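Local coordinates for ABC transporter binding protein AcbH (PDB 3OO8) that binds beta-D-galactopyranose with exclusive preference, serving as the extracellular solute receptor of a bacterial ABC transporter, at residues S149-E157 with L168-L177; W245-E253 with Q266-N275. The protein carries 2 engineered substitutions. All blocks are in the same frame, centred on the assembly; numbering follows the deposited sequence.

Contact 1 of 2, residues S149-E157 with L168-L177; sequences SVFQSKGYE and LARKMQSDGL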
ATOM      1  N   SER A 149      25.902   5.543   1.881  1.00 20.05           N
ATOM      2  CA  SER A 149      27.339   5.611   1.596  1.00 21.71           C
ATOM      3  C   SER A 149      27.665   5.978   0.141  1.00 21.14           C
ATOM      4  O   SER A 149      28.656   6.685  -0.133  1.00 20.51           O
ATOM      5  CB  SER A 149      28.015   4.301   2.014  1.00 21.28           C
ATOM      6  OG  SER A 149      27.673   3.239   1.132  1.00 23.71           O
ATOM      7  N   VAL A 150      26.842   5.511  -0.800  1.00 19.28           N
ATOM      8  CA  VAL A 150      27.051   5.812  -2.211  1.00 18.88           C
ATOM      9  C   VAL A 150      26.725   7.277  -2.509  1.00 18.21           C
ATOM     10  O   VAL A 150      27.490   7.989  -3.169  1.00 19.07           O
ATOM     11  CB  VAL A 150      26.218   4.876  -3.124  1.00 18.15           C
ATOM     12  CG1 VAL A 150      26.279   5.302  -4.604  1.00 17.08           C
ATOM     13  CG2 VAL A 150      26.595   3.411  -2.924  1.00 19.68           C
ATOM     14  N   PHE A 151      25.569   7.742  -2.029  1.00 17.40           N
ATOM     15  CA  PHE A 151      25.220   9.126  -2.236  1.00 16.30           C
ATOM     16  C   PHE A 151      26.282  10.039  -1.594  1.00 18.69           C
ATOM     17  O   PHE A 151      26.669  11.045  -2.180  1.00 18.89           O
ATOM     18  CB  PHE A 151      23.823   9.402  -1.636  1.00 16.62           C
ATOM     19  CG  PHE A 151      22.684   9.147  -2.586  1.00 16.57           C
ATOM     20  CD1 PHE A 151      22.577   7.956  -3.279  1.00 18.89           C
ATOM     21  CD2 PHE A 151      21.685  10.111  -2.756  1.00 16.67           C
ATOM     22  CE1 PHE A 151      21.533   7.739  -4.170  1.00 20.13           C
ATOM     23  CE2 PHE A 151      20.624   9.905  -3.661  1.00 14.50           C
ATOM     24  CZ  PHE A 151      20.533   8.711  -4.340  1.00 16.92           C
ATOM     25  N   GLN A 152      26.735   9.684  -0.396  1.00 20.09           N
ATOM     26  CA  GLN A 152      27.794  10.442   0.293  1.00 23.31           C
ATOM     27  C   GLN A 152      29.108  10.468  -0.506  1.00 22.58           C
ATOM     28  O   GLN A 152      29.709  11.525  -0.691  1.00 25.18           O
ATOM     29  CB  GLN A 152      28.021   9.867   1.702  1.00 23.53           C
ATOM     30  CG  GLN A 152      26.882  10.251   2.668  1.00 31.50           C
ATOM     31  CD  GLN A 152      26.745   9.346   3.901  1.00 41.60           C
ATOM     32  OE1 GLN A 152      27.550   8.441   4.132  1.00 44.31           O
ATOM     33  NE2 GLN A 152      25.703   9.589   4.693  1.00 40.26           N
ATOM     34  N   SER A 153      29.513   9.315  -1.015  1.00 24.46           N
ATOM     35  CA  SER A 153      30.786   9.181  -1.734  1.00 24.28           C
ATOM     36  C   SER A 153      30.791   9.864  -3.108  1.00 24.46           C
ATOM     37  O   SER A 153      31.786  10.499  -3.509  1.00 25.24           O
ATOM     38  CB  SER A 153      31.105   7.694  -1.890  1.00 25.94           C
ATOM     39  OG  SER A 153      32.383   7.504  -2.454  1.00 31.39           O
ATOM     40  N   LYS A 154      29.684   9.716  -3.840  1.00 21.22           N
ATOM     41  CA  LYS A 154      29.582  10.227  -5.201  1.00 21.86           C
ATOM     42  C   LYS A 154      29.037  11.631  -5.366  1.00 21.84           C
ATOM     43  O   LYS A 154      28.919  12.125  -6.498  1.00 20.75           O
ATOM     44  CB  LYS A 154      28.753   9.287  -6.069  1.00 22.38           C
ATOM     45  CG  LYS A 154      29.254   7.863  -6.110  1.00 23.78           C
ATOM     46  CD  LYS A 154      28.731   7.185  -7.377  1.00 33.80           C
ATOM     47  CE  LYS A 154      29.596   6.003  -7.815  1.00 39.91           C
ATOM     48  NZ  LYS A 154      31.025   6.364  -8.105  1.00 42.92           N
ATOM     49  N   GLY A 155      28.706  12.266  -4.247  1.00 20.87           N
ATOM     50  CA  GLY A 155      28.123  13.598  -4.241  1.00 21.28           C
ATOM     51  C   GLY A 155      26.719  13.667  -4.830  1.00 22.07           C
ATOM     52  O   GLY A 155      26.402  14.617  -5.539  1.00 22.18           O
ATOM     53  N   TYR A 156      25.894  12.658  -4.547  1.00 18.81           N
ATOM     54  CA  TYR A 156      24.496  12.643  -4.995  1.00 17.65           C
ATOM     55  C   TYR A 156      23.623  13.245  -3.906  1.00 16.71           C
ATOM     56  O   TYR A 156      23.746  12.861  -2.732  1.00 18.61           O
ATOM     57  CB  TYR A 156      24.009  11.215  -5.231  1.00 14.22           C
ATOM     58  CG  TYR A 156      24.774  10.439  -6.290  1.00 16.92           C
ATOM     59  CD1 TYR A 156      25.383  11.105  -7.345  1.00 17.60           C
ATOM     60  CD2 TYR A 156      24.764   9.057  -6.298  1.00 16.36           C
ATOM     61  CE1 TYR A 156      26.060  10.410  -8.328  1.00 17.00           C
ATOM     62  CE2 TYR A 156      25.445   8.335  -7.281  1.00 19.70           C
ATOM     63  CZ  TYR A 156      26.072   9.033  -8.296  1.00 16.26           C
ATOM     64  OH  TYR A 156      26.742   8.363  -9.303  1.00 21.86           O
ATOM     65  N   GLU A 157      22.778  14.187  -4.303  1.00 14.74           N
ATOM     66  CA  GLU A 157      21.816  14.824  -3.388  1.00 16.27           C
ATOM     67  C   GLU A 157      20.427  14.233  -3.615  1.00 15.55           C
ATOM     68  O   GLU A 157      20.067  13.854  -4.726  1.00 18.72           O
ATOM     69  CB  GLU A 157      21.760  16.339  -3.625  1.00 16.39           C
ATOM     70  CG  GLU A 157      23.099  17.056  -3.481  1.00 19.49           C
ATOM     71  CD  GLU A 157      23.702  16.949  -2.088  1.00 26.02           C
ATOM     72  OE1 GLU A 157      22.959  16.775  -1.099  1.00 26.17           O
ATOM     73  OE2 GLU A 157      24.943  17.048  -1.968  1.00 27.33           O
ATOM     74  N   LEU A 168      19.941  13.654 -11.641  1.00 16.32           N
ATOM     75  CA  LEU A 168      20.648  12.652 -10.837  1.00 16.57           C
ATOM     76  C   LEU A 168      20.799  11.328 -11.581  1.00 16.49           C
ATOM     77  O   LEU A 168      21.884  10.717 -11.607  1.00 18.03           O
ATOM     78  CB  LEU A 168      19.920  12.441  -9.516  1.00 17.23           C
ATOM     79  CG  LEU A 168      20.436  11.358  -8.571  1.00 16.59           C
ATOM     80  CD1 LEU A 168      21.888  11.641  -8.132  1.00 19.10           C
ATOM     81  CD2 LEU A 168      19.508  11.231  -7.396  1.00 16.52           C
ATOM     82  N   ALA A 169      19.706  10.886 -12.204  1.00 17.10           N
ATOM     83  CA  ALA A 169      19.713   9.670 -13.012  1.00 16.18           C
ATOM     84  C   ALA A 169      20.762   9.797 -14.110  1.00 18.05           C
ATOM     85  O   ALA A 169      21.510   8.855 -14.369  1.00 19.07           O
ATOM     86  CB  ALA A 169      18.331   9.439 -13.627  1.00 17.50           C
ATOM     87  N   ARG A 170      20.809  10.969 -14.736  1.00 18.02           N
ATOM     88  CA  ARG A 170      21.779  11.217 -15.796  1.00 20.29           C
ATOM     89  C   ARG A 170      23.203  11.186 -15.262  1.00 20.29           C
ATOM     90  O   ARG A 170      24.088  10.599 -15.901  1.00 22.99           O
ATOM     91  CB  ARG A 170      21.460  12.497 -16.573  1.00 20.27           C
ATOM     92  CG  ARG A 170      20.225  12.337 -17.451  1.00 22.61           C
ATOM     93  CD  ARG A 170      19.915  13.574 -18.300  1.00 24.81           C
ATOM     94  NE  ARG A 170      20.850  13.762 -19.416  1.00 31.99           N
ATOM     95  CZ  ARG A 170      20.796  13.108 -20.581  1.00 32.70           C
ATOM     96  NH1 ARG A 170      19.876  12.164 -20.810  1.00 33.05           N
ATOM     97  NH2 ARG A 170      21.686  13.377 -21.528  1.00 33.29           N
ATOM     98  N   LYS A 171      23.411  11.768 -14.086  1.00 20.73           N
ATOM     99  CA  LYS A 171      24.733  11.773 -13.439  1.00 20.13           C
ATOM    100  C   LYS A 171      25.163  10.330 -13.130  1.00 22.12           C
ATOM    101  O   LYS A 171      26.338   9.927 -13.348  1.00 21.23           O
ATOM    102  CB  LYS A 171      24.682  12.615 -12.170  1.00 20.68           C
ATOM    103  CG  LYS A 171      26.007  12.752 -11.421  1.00 23.28           C
ATOM    104  CD  LYS A 171      25.864  13.747 -10.266  1.00 27.24           C
ATOM    105  CE  LYS A 171      27.039  13.698  -9.282  1.00 30.79           C
ATOM    106  NZ  LYS A 171      28.270  14.268  -9.886  1.00 32.21           N
ATOM    107  N   MET A 172      24.219   9.543 -12.628  1.00 18.59           N
ATOM    108  CA  MET A 172      24.475   8.139 -12.338  1.00 20.05           C
ATOM    109  C   MET A 172      24.896   7.359 -13.576  1.00 20.22           C
ATOM    110  O   MET A 172      25.801   6.522 -13.503  1.00 21.40           O
ATOM    111  CB  MET A 172      23.256   7.466 -11.707  1.00 20.42           C
ATOM    112  CG  MET A 172      23.169   7.730 -10.222  1.00 20.39           C
ATOM    113  SD  MET A 172      21.570   7.217  -9.579  1.00 16.83           S
ATOM    114  CE  MET A 172      21.657   7.757  -7.855  1.00 17.39           C
ATOM    115  N   GLN A 173      24.227   7.608 -14.698  1.00 21.45           N
ATOM    116  CA  GLN A 173      24.596   6.939 -15.937  1.00 21.09           C
ATOM    117  C   GLN A 173      26.018   7.299 -16.343  1.00 23.43           C
ATOM    118  O   GLN A 173      26.798   6.410 -16.699  1.00 25.35           O
ATOM    119  CB  GLN A 173      23.612   7.263 -17.068  1.00 22.50           C
ATOM    120  CG  GLN A 173      22.393   6.369 -17.009  1.00 22.72           C
ATOM    121  CD  GLN A 173      21.491   6.445 -18.235  1.00 20.63           C
ATOM    122  OE1 GLN A 173      21.489   7.431 -18.983  1.00 19.43           O
ATOM    123  NE2 GLN A 173      20.695   5.399 -18.428  1.00 18.25           N
ATOM    124  N   SER A 174      26.339   8.591 -16.302  1.00 24.01           N
ATOM    125  CA  SER A 174      27.708   9.073 -16.591  1.00 25.75           C
ATOM    126  C   SER A 174      28.724   8.444 -15.640  1.00 25.70           C
ATOM    127  O   SER A 174      29.874   8.179 -16.023  1.00 26.50           O
ATOM    128  CB  SER A 174      27.772  10.599 -16.511  1.00 25.20           C
ATOM    129  OG  SER A 174      27.108  11.158 -17.636  1.00 32.50           O
ATOM    130  N   ASP A 175      28.302   8.192 -14.403  1.00 23.64           N
ATOM    131  CA  ASP A 175      29.152   7.521 -13.429  1.00 21.32           C
ATOM    132  C   ASP A 175      29.201   5.995 -13.632  1.00 20.38           C
ATOM    133  O   ASP A 175      29.866   5.293 -12.869  1.00 22.08           O
ATOM    134  CB  ASP A 175      28.721   7.839 -11.993  1.00 21.72           C
ATOM    135  CG  ASP A 175      28.997   9.289 -11.574  1.00 25.86           C
ATOM    136  OD1 ASP A 175      29.740  10.028 -12.271  1.00 23.43           O
ATOM    137  OD2 ASP A 175      28.449   9.701 -10.520  1.00 25.71           O
ATOM    138  N   GLY A 176      28.519   5.478 -14.653  1.00 19.93           N
ATOM    139  CA  GLY A 176      28.513   4.040 -14.913  1.00 20.28           C
ATOM    140  C   GLY A 176      27.616   3.200 -14.019  1.00 21.69           C
ATOM    141  O   GLY A 176      27.848   2.015 -13.813  1.00 20.81           O
ATOM    142  N   LEU A 177      26.549   3.797 -13.491  1.00 18.70           N
ATOM    143  CA  LEU A 177      25.665   3.069 -12.606  1.00 20.26           C
ATOM    144  C   LEU A 177      24.305   2.980 -13.282  1.00 19.65           C
ATOM    145  O   LEU A 177      23.930   3.901 -13.998  1.00 23.19           O
ATOM    146  CB  LEU A 177      25.527   3.899 -11.318  1.00 20.76           C
ATOM    147  CG  LEU A 177      25.358   3.262  -9.949  1.00 26.77           C
ATOM    148  CD1 LEU A 177      26.542   2.368  -9.618  1.00 30.03           C
ATOM    149  CD2 LEU A 177      25.248   4.391  -8.934  1.00 27.73           C
TER
HETATM  150  O   HOH W   1      29.904  11.378  -9.007  1.00 26.11           O
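Tyr156 and Asp175 each carry CG opposite the carbonyl carbon (chi1 -61° and -70°), and from these positions the phenol and the carboxylate approach from opposite directions. Tyr156 OH donates to Asp175 OD2 in a very short hydrogen bond of 2.5 Å, with ring and carboxylate only 19° from coplanar. Along its way to that bond the tyrosine ring is packed on several sides. Lys171 brings CE to the ring edge, 3.6 Å from Tyr156 CE1, while Leu168 CD1 touches Tyr156 CB at 3.6 Å. Met172 reaches past the ring in a Met-aromatic contact, its SD 5.1 Å from the Tyr156 centroid, and its extended chain places CE 3.7 Å from Phe151 CE1, where the two side chains cross at about a right angle. Leu168 and Met172 also touch Met259 of strand 257-261. A water donates to Lys154 O and to Asp175 OD2, the latter at 2.7 Å, and accepts a weak bond from Lys171 NZ. OD2 therefore takes two donors just beyond helix 162-174, whose end is closed by a Schellman motif at Gly176. These two donors, with two lysine ammonium groups nearby, would probably favour an ionised Asp175.

Contact 2 of 2, residues W245-E253 with Q266-N275; sequences WQDAAKALE and QVAANYSAKN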
ATOM      1  N   TRP A 245      11.905  -9.206  -8.663  1.00 17.21           N
ATOM      2  CA  TRP A 245      12.161  -8.013  -7.885  1.00 16.13           C
ATOM      3  C   TRP A 245      13.346  -8.217  -6.933  1.00 15.87           C
ATOM      4  O   TRP A 245      14.125  -7.293  -6.714  1.00 17.71           O
ATOM      5  CB  TRP A 245      10.873  -7.454  -7.210  1.00 15.30           C
ATOM      6  CG  TRP A 245      10.420  -8.196  -5.976  1.00 12.96           C
ATOM      7  CD1 TRP A 245       9.417  -9.127  -5.898  1.00 17.23           C
ATOM      8  CD2 TRP A 245      11.012  -8.145  -4.672  1.00 16.53           C
ATOM      9  NE1 TRP A 245       9.328  -9.631  -4.612  1.00 17.62           N
ATOM     10  CE2 TRP A 245      10.291  -9.028  -3.845  1.00 13.91           C
ATOM     11  CE3 TRP A 245      12.075  -7.424  -4.117  1.00 15.23           C
ATOM     12  CZ2 TRP A 245      10.612  -9.222  -2.498  1.00 16.19           C
ATOM     13  CZ3 TRP A 245      12.393  -7.617  -2.779  1.00 15.07           C
ATOM     14  CH2 TRP A 245      11.659  -8.512  -1.987  1.00 18.93           C
ATOM     15  N   GLN A 246      13.505  -9.423  -6.388  1.00 14.40           N
ATOM     16  CA  GLN A 246      14.646  -9.676  -5.510  1.00 16.77           C
ATOM     17  C   GLN A 246      15.984  -9.458  -6.244  1.00 16.80           C
ATOM     18  O   GLN A 246      16.940  -8.956  -5.657  1.00 18.16           O
ATOM     19  CB  GLN A 246      14.562 -11.091  -4.916  1.00 17.40           C
ATOM     20  CG  GLN A 246      13.321 -11.345  -4.045  1.00 15.83           C
ATOM     21  CD  GLN A 246      12.115 -11.873  -4.801  1.00 19.91           C
ATOM     22  OE1 GLN A 246      11.978 -11.667  -6.007  1.00 19.33           O
ATOM     23  NE2 GLN A 246      11.183 -12.496  -4.062  1.00 18.99           N
ATOM     24  N   ASP A 247      16.066  -9.827  -7.523  1.00 17.97           N
ATOM     25  CA  ASP A 247      17.313  -9.617  -8.265  1.00 18.21           C
ATOM     26  C   ASP A 247      17.604  -8.129  -8.484  1.00 18.77           C
ATOM     27  O   ASP A 247      18.758  -7.704  -8.492  1.00 18.41           O
ATOM     28  CB  ASP A 247      17.321 -10.385  -9.593  1.00 19.36           C
ATOM     29  CG  ASP A 247      17.636 -11.881  -9.402  1.00 23.51           C
ATOM     30  OD1 ASP A 247      18.044 -12.274  -8.297  1.00 26.27           O
ATOM     31  OD2 ASP A 247      17.474 -12.666 -10.356  1.00 25.59           O
ATOM     32  N   ALA A 248      16.548  -7.330  -8.661  1.00 16.12           N
ATOM     33  CA  ALA A 248      16.726  -5.887  -8.756  1.00 16.27           C
ATOM     34  C   ALA A 248      17.175  -5.344  -7.394  1.00 15.91           C
ATOM     35  O   ALA A 248      18.080  -4.511  -7.314  1.00 14.46           O
ATOM     36  CB  ALA A 248      15.426  -5.204  -9.214  1.00 16.02           C
ATOM     37  N   ALA A 249      16.562  -5.835  -6.321  1.00 14.81           N
ATOM     38  CA  ALA A 249      16.935  -5.408  -4.981  1.00 16.23           C
ATOM     39  C   ALA A 249      18.394  -5.780  -4.658  1.00 19.35           C
ATOM     40  O   ALA A 249      19.113  -4.991  -4.036  1.00 15.82           O
ATOM     41  CB  ALA A 249      15.958  -5.987  -3.954  1.00 15.77           C
ATOM     42  N   LYS A 250      18.837  -6.938  -5.151  1.00 20.29           N
ATOM     43  CA  LYS A 250      20.236  -7.361  -4.937  1.00 22.51           C
ATOM     44  C   LYS A 250      21.170  -6.452  -5.725  1.00 22.56           C
ATOM     45  O   LYS A 250      22.267  -6.139  -5.259  1.00 23.57           O
ATOM     46  CB  LYS A 250      20.454  -8.837  -5.288  1.00 24.66           C
ATOM     47  CG  LYS A 250      20.123  -9.827  -4.157  1.00 31.34           C
ATOM     48  CD  LYS A 250      20.898  -9.555  -2.832  1.00 35.27           C
ATOM     49  CE  LYS A 250      20.511 -10.542  -1.705  1.00 33.79           C
ATOM     50  NZ  LYS A 250      20.721 -10.022  -0.283  1.00 30.36           N
ATOM     51  N   ALA A 251      20.743  -5.998  -6.903  1.00 21.01           N
ATOM     52  CA  ALA A 251      21.556  -5.055  -7.677  1.00 20.14           C
ATOM     53  C   ALA A 251      21.796  -3.753  -6.908  1.00 20.81           C
ATOM     54  O   ALA A 251      22.914  -3.217  -6.907  1.00 19.66           O
ATOM     55  CB  ALA A 251      20.957  -4.778  -9.062  1.00 20.85           C
ATOM     56  N   LEU A 252      20.745  -3.230  -6.261  1.00 17.43           N
ATOM     57  CA  LEU A 252      20.882  -2.041  -5.434  1.00 17.56           C
ATOM     58  C   LEU A 252      21.824  -2.338  -4.256  1.00 18.70           C
ATOM     59  O   LEU A 252      22.771  -1.583  -4.001  1.00 17.71           O
ATOM     60  CB  LEU A 252      19.501  -1.611  -4.883  1.00 15.44           C
ATOM     61  CG  LEU A 252      19.572  -0.435  -3.899  1.00 15.25           C
ATOM     62  CD1 LEU A 252      20.015   0.837  -4.637  1.00 15.67           C
ATOM     63  CD2 LEU A 252      18.200  -0.223  -3.197  1.00 14.13           C
ATOM     64  N   GLU A 253      21.586  -3.462  -3.576  1.00 17.05           N
ATOM     65  CA  GLU A 253      22.369  -3.843  -2.411  1.00 17.62           C
ATOM     66  C   GLU A 253      23.854  -4.010  -2.746  1.00 19.79           C
ATOM     67  O   GLU A 253      24.727  -3.639  -1.948  1.00 21.45           O
ATOM     68  CB  GLU A 253      21.832  -5.125  -1.793  1.00 15.81           C
ATOM     69  CG  GLU A 253      22.413  -5.403  -0.430  1.00 14.35           C
ATOM     70  CD  GLU A 253      21.910  -6.674   0.234  1.00 17.93           C
ATOM     71  OE1 GLU A 253      20.987  -7.365  -0.261  1.00 21.99           O
ATOM     72  OE2 GLU A 253      22.437  -6.963   1.313  1.00 20.48           O
ATOM     73  N   GLN A 266       9.581  -5.117   0.887  1.00 13.26           N
ATOM     74  CA  GLN A 266      10.226  -5.868  -0.192  1.00 13.51           C
ATOM     75  C   GLN A 266      11.701  -5.510  -0.192  1.00 14.32           C
ATOM     76  O   GLN A 266      12.556  -6.325   0.232  1.00 16.25           O
ATOM     77  CB  GLN A 266       9.559  -5.547  -1.533  1.00 13.59           C
ATOM     78  CG  GLN A 266       8.070  -5.924  -1.532  1.00 13.44           C
ATOM     79  CD  GLN A 266       7.193  -4.872  -2.162  1.00 13.00           C
ATOM     80  OE1 GLN A 266       7.569  -4.173  -3.105  1.00 12.44           O
ATOM     81  NE2 GLN A 266       5.990  -4.779  -1.636  1.00 13.50           N
ATOM     82  N   VAL A 267      12.025  -4.279  -0.592  1.00 12.34           N
ATOM     83  CA  VAL A 267      13.428  -3.896  -0.749  1.00 13.43           C
ATOM     84  C   VAL A 267      14.200  -3.996   0.570  1.00 15.73           C
ATOM     85  O   VAL A 267      15.270  -4.615   0.615  1.00 14.38           O
ATOM     86  CB  VAL A 267      13.608  -2.462  -1.374  1.00 13.61           C
ATOM     87  CG1 VAL A 267      15.117  -2.103  -1.479  1.00 12.96           C
ATOM     88  CG2 VAL A 267      12.932  -2.392  -2.756  1.00 18.90           C
ATOM     89  N   ALA A 268      13.711  -3.362   1.633  1.00 13.39           N
ATOM     90  CA  ALA A 268      14.455  -3.346   2.897  1.00 14.53           C
ATOM     91  C   ALA A 268      14.523  -4.756   3.492  1.00 17.39           C
ATOM     92  O   ALA A 268      15.559  -5.154   4.052  1.00 17.70           O
ATOM     93  CB  ALA A 268      13.832  -2.373   3.890  1.00 14.58           C
ATOM     94  N   ALA A 269      13.431  -5.509   3.362  1.00 16.41           N
ATOM     95  CA  ALA A 269      13.380  -6.876   3.876  1.00 17.78           C
ATOM     96  C   ALA A 269      14.426  -7.737   3.188  1.00 19.00           C
ATOM     97  O   ALA A 269      14.942  -8.686   3.791  1.00 19.42           O
ATOM     98  CB  ALA A 269      11.991  -7.478   3.697  1.00 19.55           C
ATOM     99  N   ASN A 270      14.735  -7.414   1.938  1.00 16.93           N
ATOM    100  CA  ASN A 270      15.663  -8.241   1.141  1.00 17.86           C
ATOM    101  C   ASN A 270      17.116  -8.022   1.511  1.00 19.98           C
ATOM    102  O   ASN A 270      17.966  -8.881   1.225  1.00 17.61           O
ATOM    103  CB  ASN A 270      15.493  -7.977  -0.354  1.00 17.72           C
ATOM    104  CG  ASN A 270      15.971  -9.143  -1.217  1.00 20.68           C
ATOM    105  OD1 ASN A 270      16.968  -9.034  -1.941  1.00 22.10           O
ATOM    106  ND2 ASN A 270      15.279 -10.266  -1.116  1.00 18.85           N
ATOM    107  N   TYR A 271      17.408  -6.863   2.103  1.00 18.38           N
ATOM    108  CA  TYR A 271      18.791  -6.520   2.462  1.00 17.75           C
ATOM    109  C   TYR A 271      19.302  -7.457   3.559  1.00 18.62           C
ATOM    110  O   TYR A 271      18.551  -7.905   4.431  1.00 20.14           O
ATOM    111  CB  TYR A 271      18.906  -5.072   2.954  1.00 16.71           C
ATOM    112  CG  TYR A 271      19.358  -4.075   1.913  1.00 17.54           C
ATOM    113  CD1 TYR A 271      18.785  -4.044   0.641  1.00 17.23           C
ATOM    114  CD2 TYR A 271      20.365  -3.169   2.198  1.00 15.95           C
ATOM    115  CE1 TYR A 271      19.223  -3.148  -0.324  1.00 13.32           C
ATOM    116  CE2 TYR A 271      20.797  -2.255   1.252  1.00 16.75           C
ATOM    117  CZ  TYR A 271      20.216  -2.233   0.006  1.00 13.96           C
ATOM    118  OH  TYR A 271      20.637  -1.335  -0.936  1.00 15.92           O
ATOM    119  N   SER A 272      20.599  -7.747   3.506  1.00 20.52           N
ATOM    120  CA  SER A 272      21.235  -8.468   4.604  1.00 22.23           C
ATOM    121  C   SER A 272      21.277  -7.562   5.849  1.00 22.81           C
ATOM    122  O   SER A 272      21.280  -6.339   5.736  1.00 22.49           O
ATOM    123  CB  SER A 272      22.658  -8.829   4.187  1.00 22.04           C
ATOM    124  OG  SER A 272      23.519  -7.704   4.306  1.00 26.88           O
ATOM    125  N   ALA A 273      21.323  -8.156   7.039  1.00 24.09           N
ATOM    126  CA  ALA A 273      21.443  -7.394   8.281  1.00 23.90           C
ATOM    127  C   ALA A 273      22.676  -6.478   8.290  1.00 23.69           C
ATOM    128  O   ALA A 273      22.619  -5.376   8.827  1.00 24.13           O
ATOM    129  CB  ALA A 273      21.425  -8.322   9.507  1.00 25.72           C
ATOM    130  N   LYS A 274      23.781  -6.924   7.680  1.00 24.51           N
ATOM    131  CA  LYS A 274      25.004  -6.122   7.613  1.00 27.46           C
ATOM    132  C   LYS A 274      24.892  -4.886   6.709  1.00 25.44           C
ATOM    133  O   LYS A 274      25.600  -3.895   6.919  1.00 26.45           O
ATOM    134  CB  LYS A 274      26.192  -6.976   7.133  1.00 27.07           C
ATOM    135  CG  LYS A 274      26.843  -7.837   8.214  1.00 32.97           C
ATOM    136  CD  LYS A 274      27.752  -6.998   9.122  1.00 37.36           C
ATOM    137  CE  LYS A 274      28.295  -7.854  10.271  1.00 43.25           C
ATOM    138  NZ  LYS A 274      28.751  -9.200   9.779  1.00 44.36           N
ATOM    139  N   ASN A 275      24.037  -4.948   5.687  1.00 23.43           N
ATOM    140  CA  ASN A 275      23.923  -3.825   4.750  1.00 22.34           C
ATOM    141  C   ASN A 275      22.762  -2.874   5.057  1.00 20.55           C
ATOM    142  O   ASN A 275      22.765  -1.724   4.598  1.00 21.01           O
ATOM    143  CB  ASN A 275      23.827  -4.313   3.297  1.00 22.24           C
ATOM    144  CG  ASN A 275      25.111  -4.976   2.811  1.00 24.79           C
ATOM    145  OD1 ASN A 275      26.210  -4.499   3.097  1.00 24.31           O
ATOM    146  ND2 ASN A 275      24.972  -6.065   2.063  1.00 21.94           N
TER
HETATM  147  O   HOH W   2      18.627  -6.708  -1.609  1.00 19.86           O
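Trp245 and Gln266 meet at one end of a crossing in which the axes of helix 245-253 and the weakly bonded helix 266-270 approach to 9.5 Å at 63°, Ala249 lying opposite Val267. Gln266 CB sits over the six-membered ring of Trp245, 3.8 Å from its centroid, a CH-pi contact; Gln246 CD lies over the opposite face, toward the rim. Asn270 enters as a knob among Trp245, Gln246, Ala249 and Lys250, and its OD1 shares a water with Glu253 OE1. With CG turned away from the backbone N (chi1 -168°) and the chain extended beyond it, Glu253 runs over Tyr271, CG 3.7 Å from the ring centroid and the carboxylate stacked nearly parallel to the ring. Its OE2 accepts from Asn275 ND2 at 2.8 Å, on the anti side, and from Ser272 N at 3.0 Å, from above the carboxylate plane. OE1 takes the salt bridge from Lys250 NZ at 2.7 Å, so both oxygens of this buried carboxylate are paired. Tyr271 OH, beside Leu252 CG, is hydrogen-bonded to Asn147 ND2. Ser272 OG accepts from Asn275 N in an ST motif. Helices 245-253 and 264-270 precede and follow strand 257-261, a helix-strand-helix unit of the class 2 solute-binding fold, and Gln266, its OE1 hydrogen-bonded to Gln262 NE2, belongs to the galactose site.

In the fold
The segments of contact 1 come earlier in the chain than those of contact 2, and the two contacts occupy the same half of the molecule about its centre. Their centres are 19 Å apart and their nearest atoms about 6 Å, without touching. Strand 257-261 is shared by the two contacts through adjacent residues, Met259 for contact 1 and Met260, which receives Ala249, Leu252 and Val267, for contact 2. Strand 134-147 leads into helix 148-154 of contact 1 and also meets contact 2. Of the two, only contact 2 contributes a residue to the galactose site, Gln266, its side chain about 4 Å from that of Trp142 and about 10 Å from that of Arg373; no galactose is bound in this model. Contact 1 is peripheral packing, 29 Å from the chain centre.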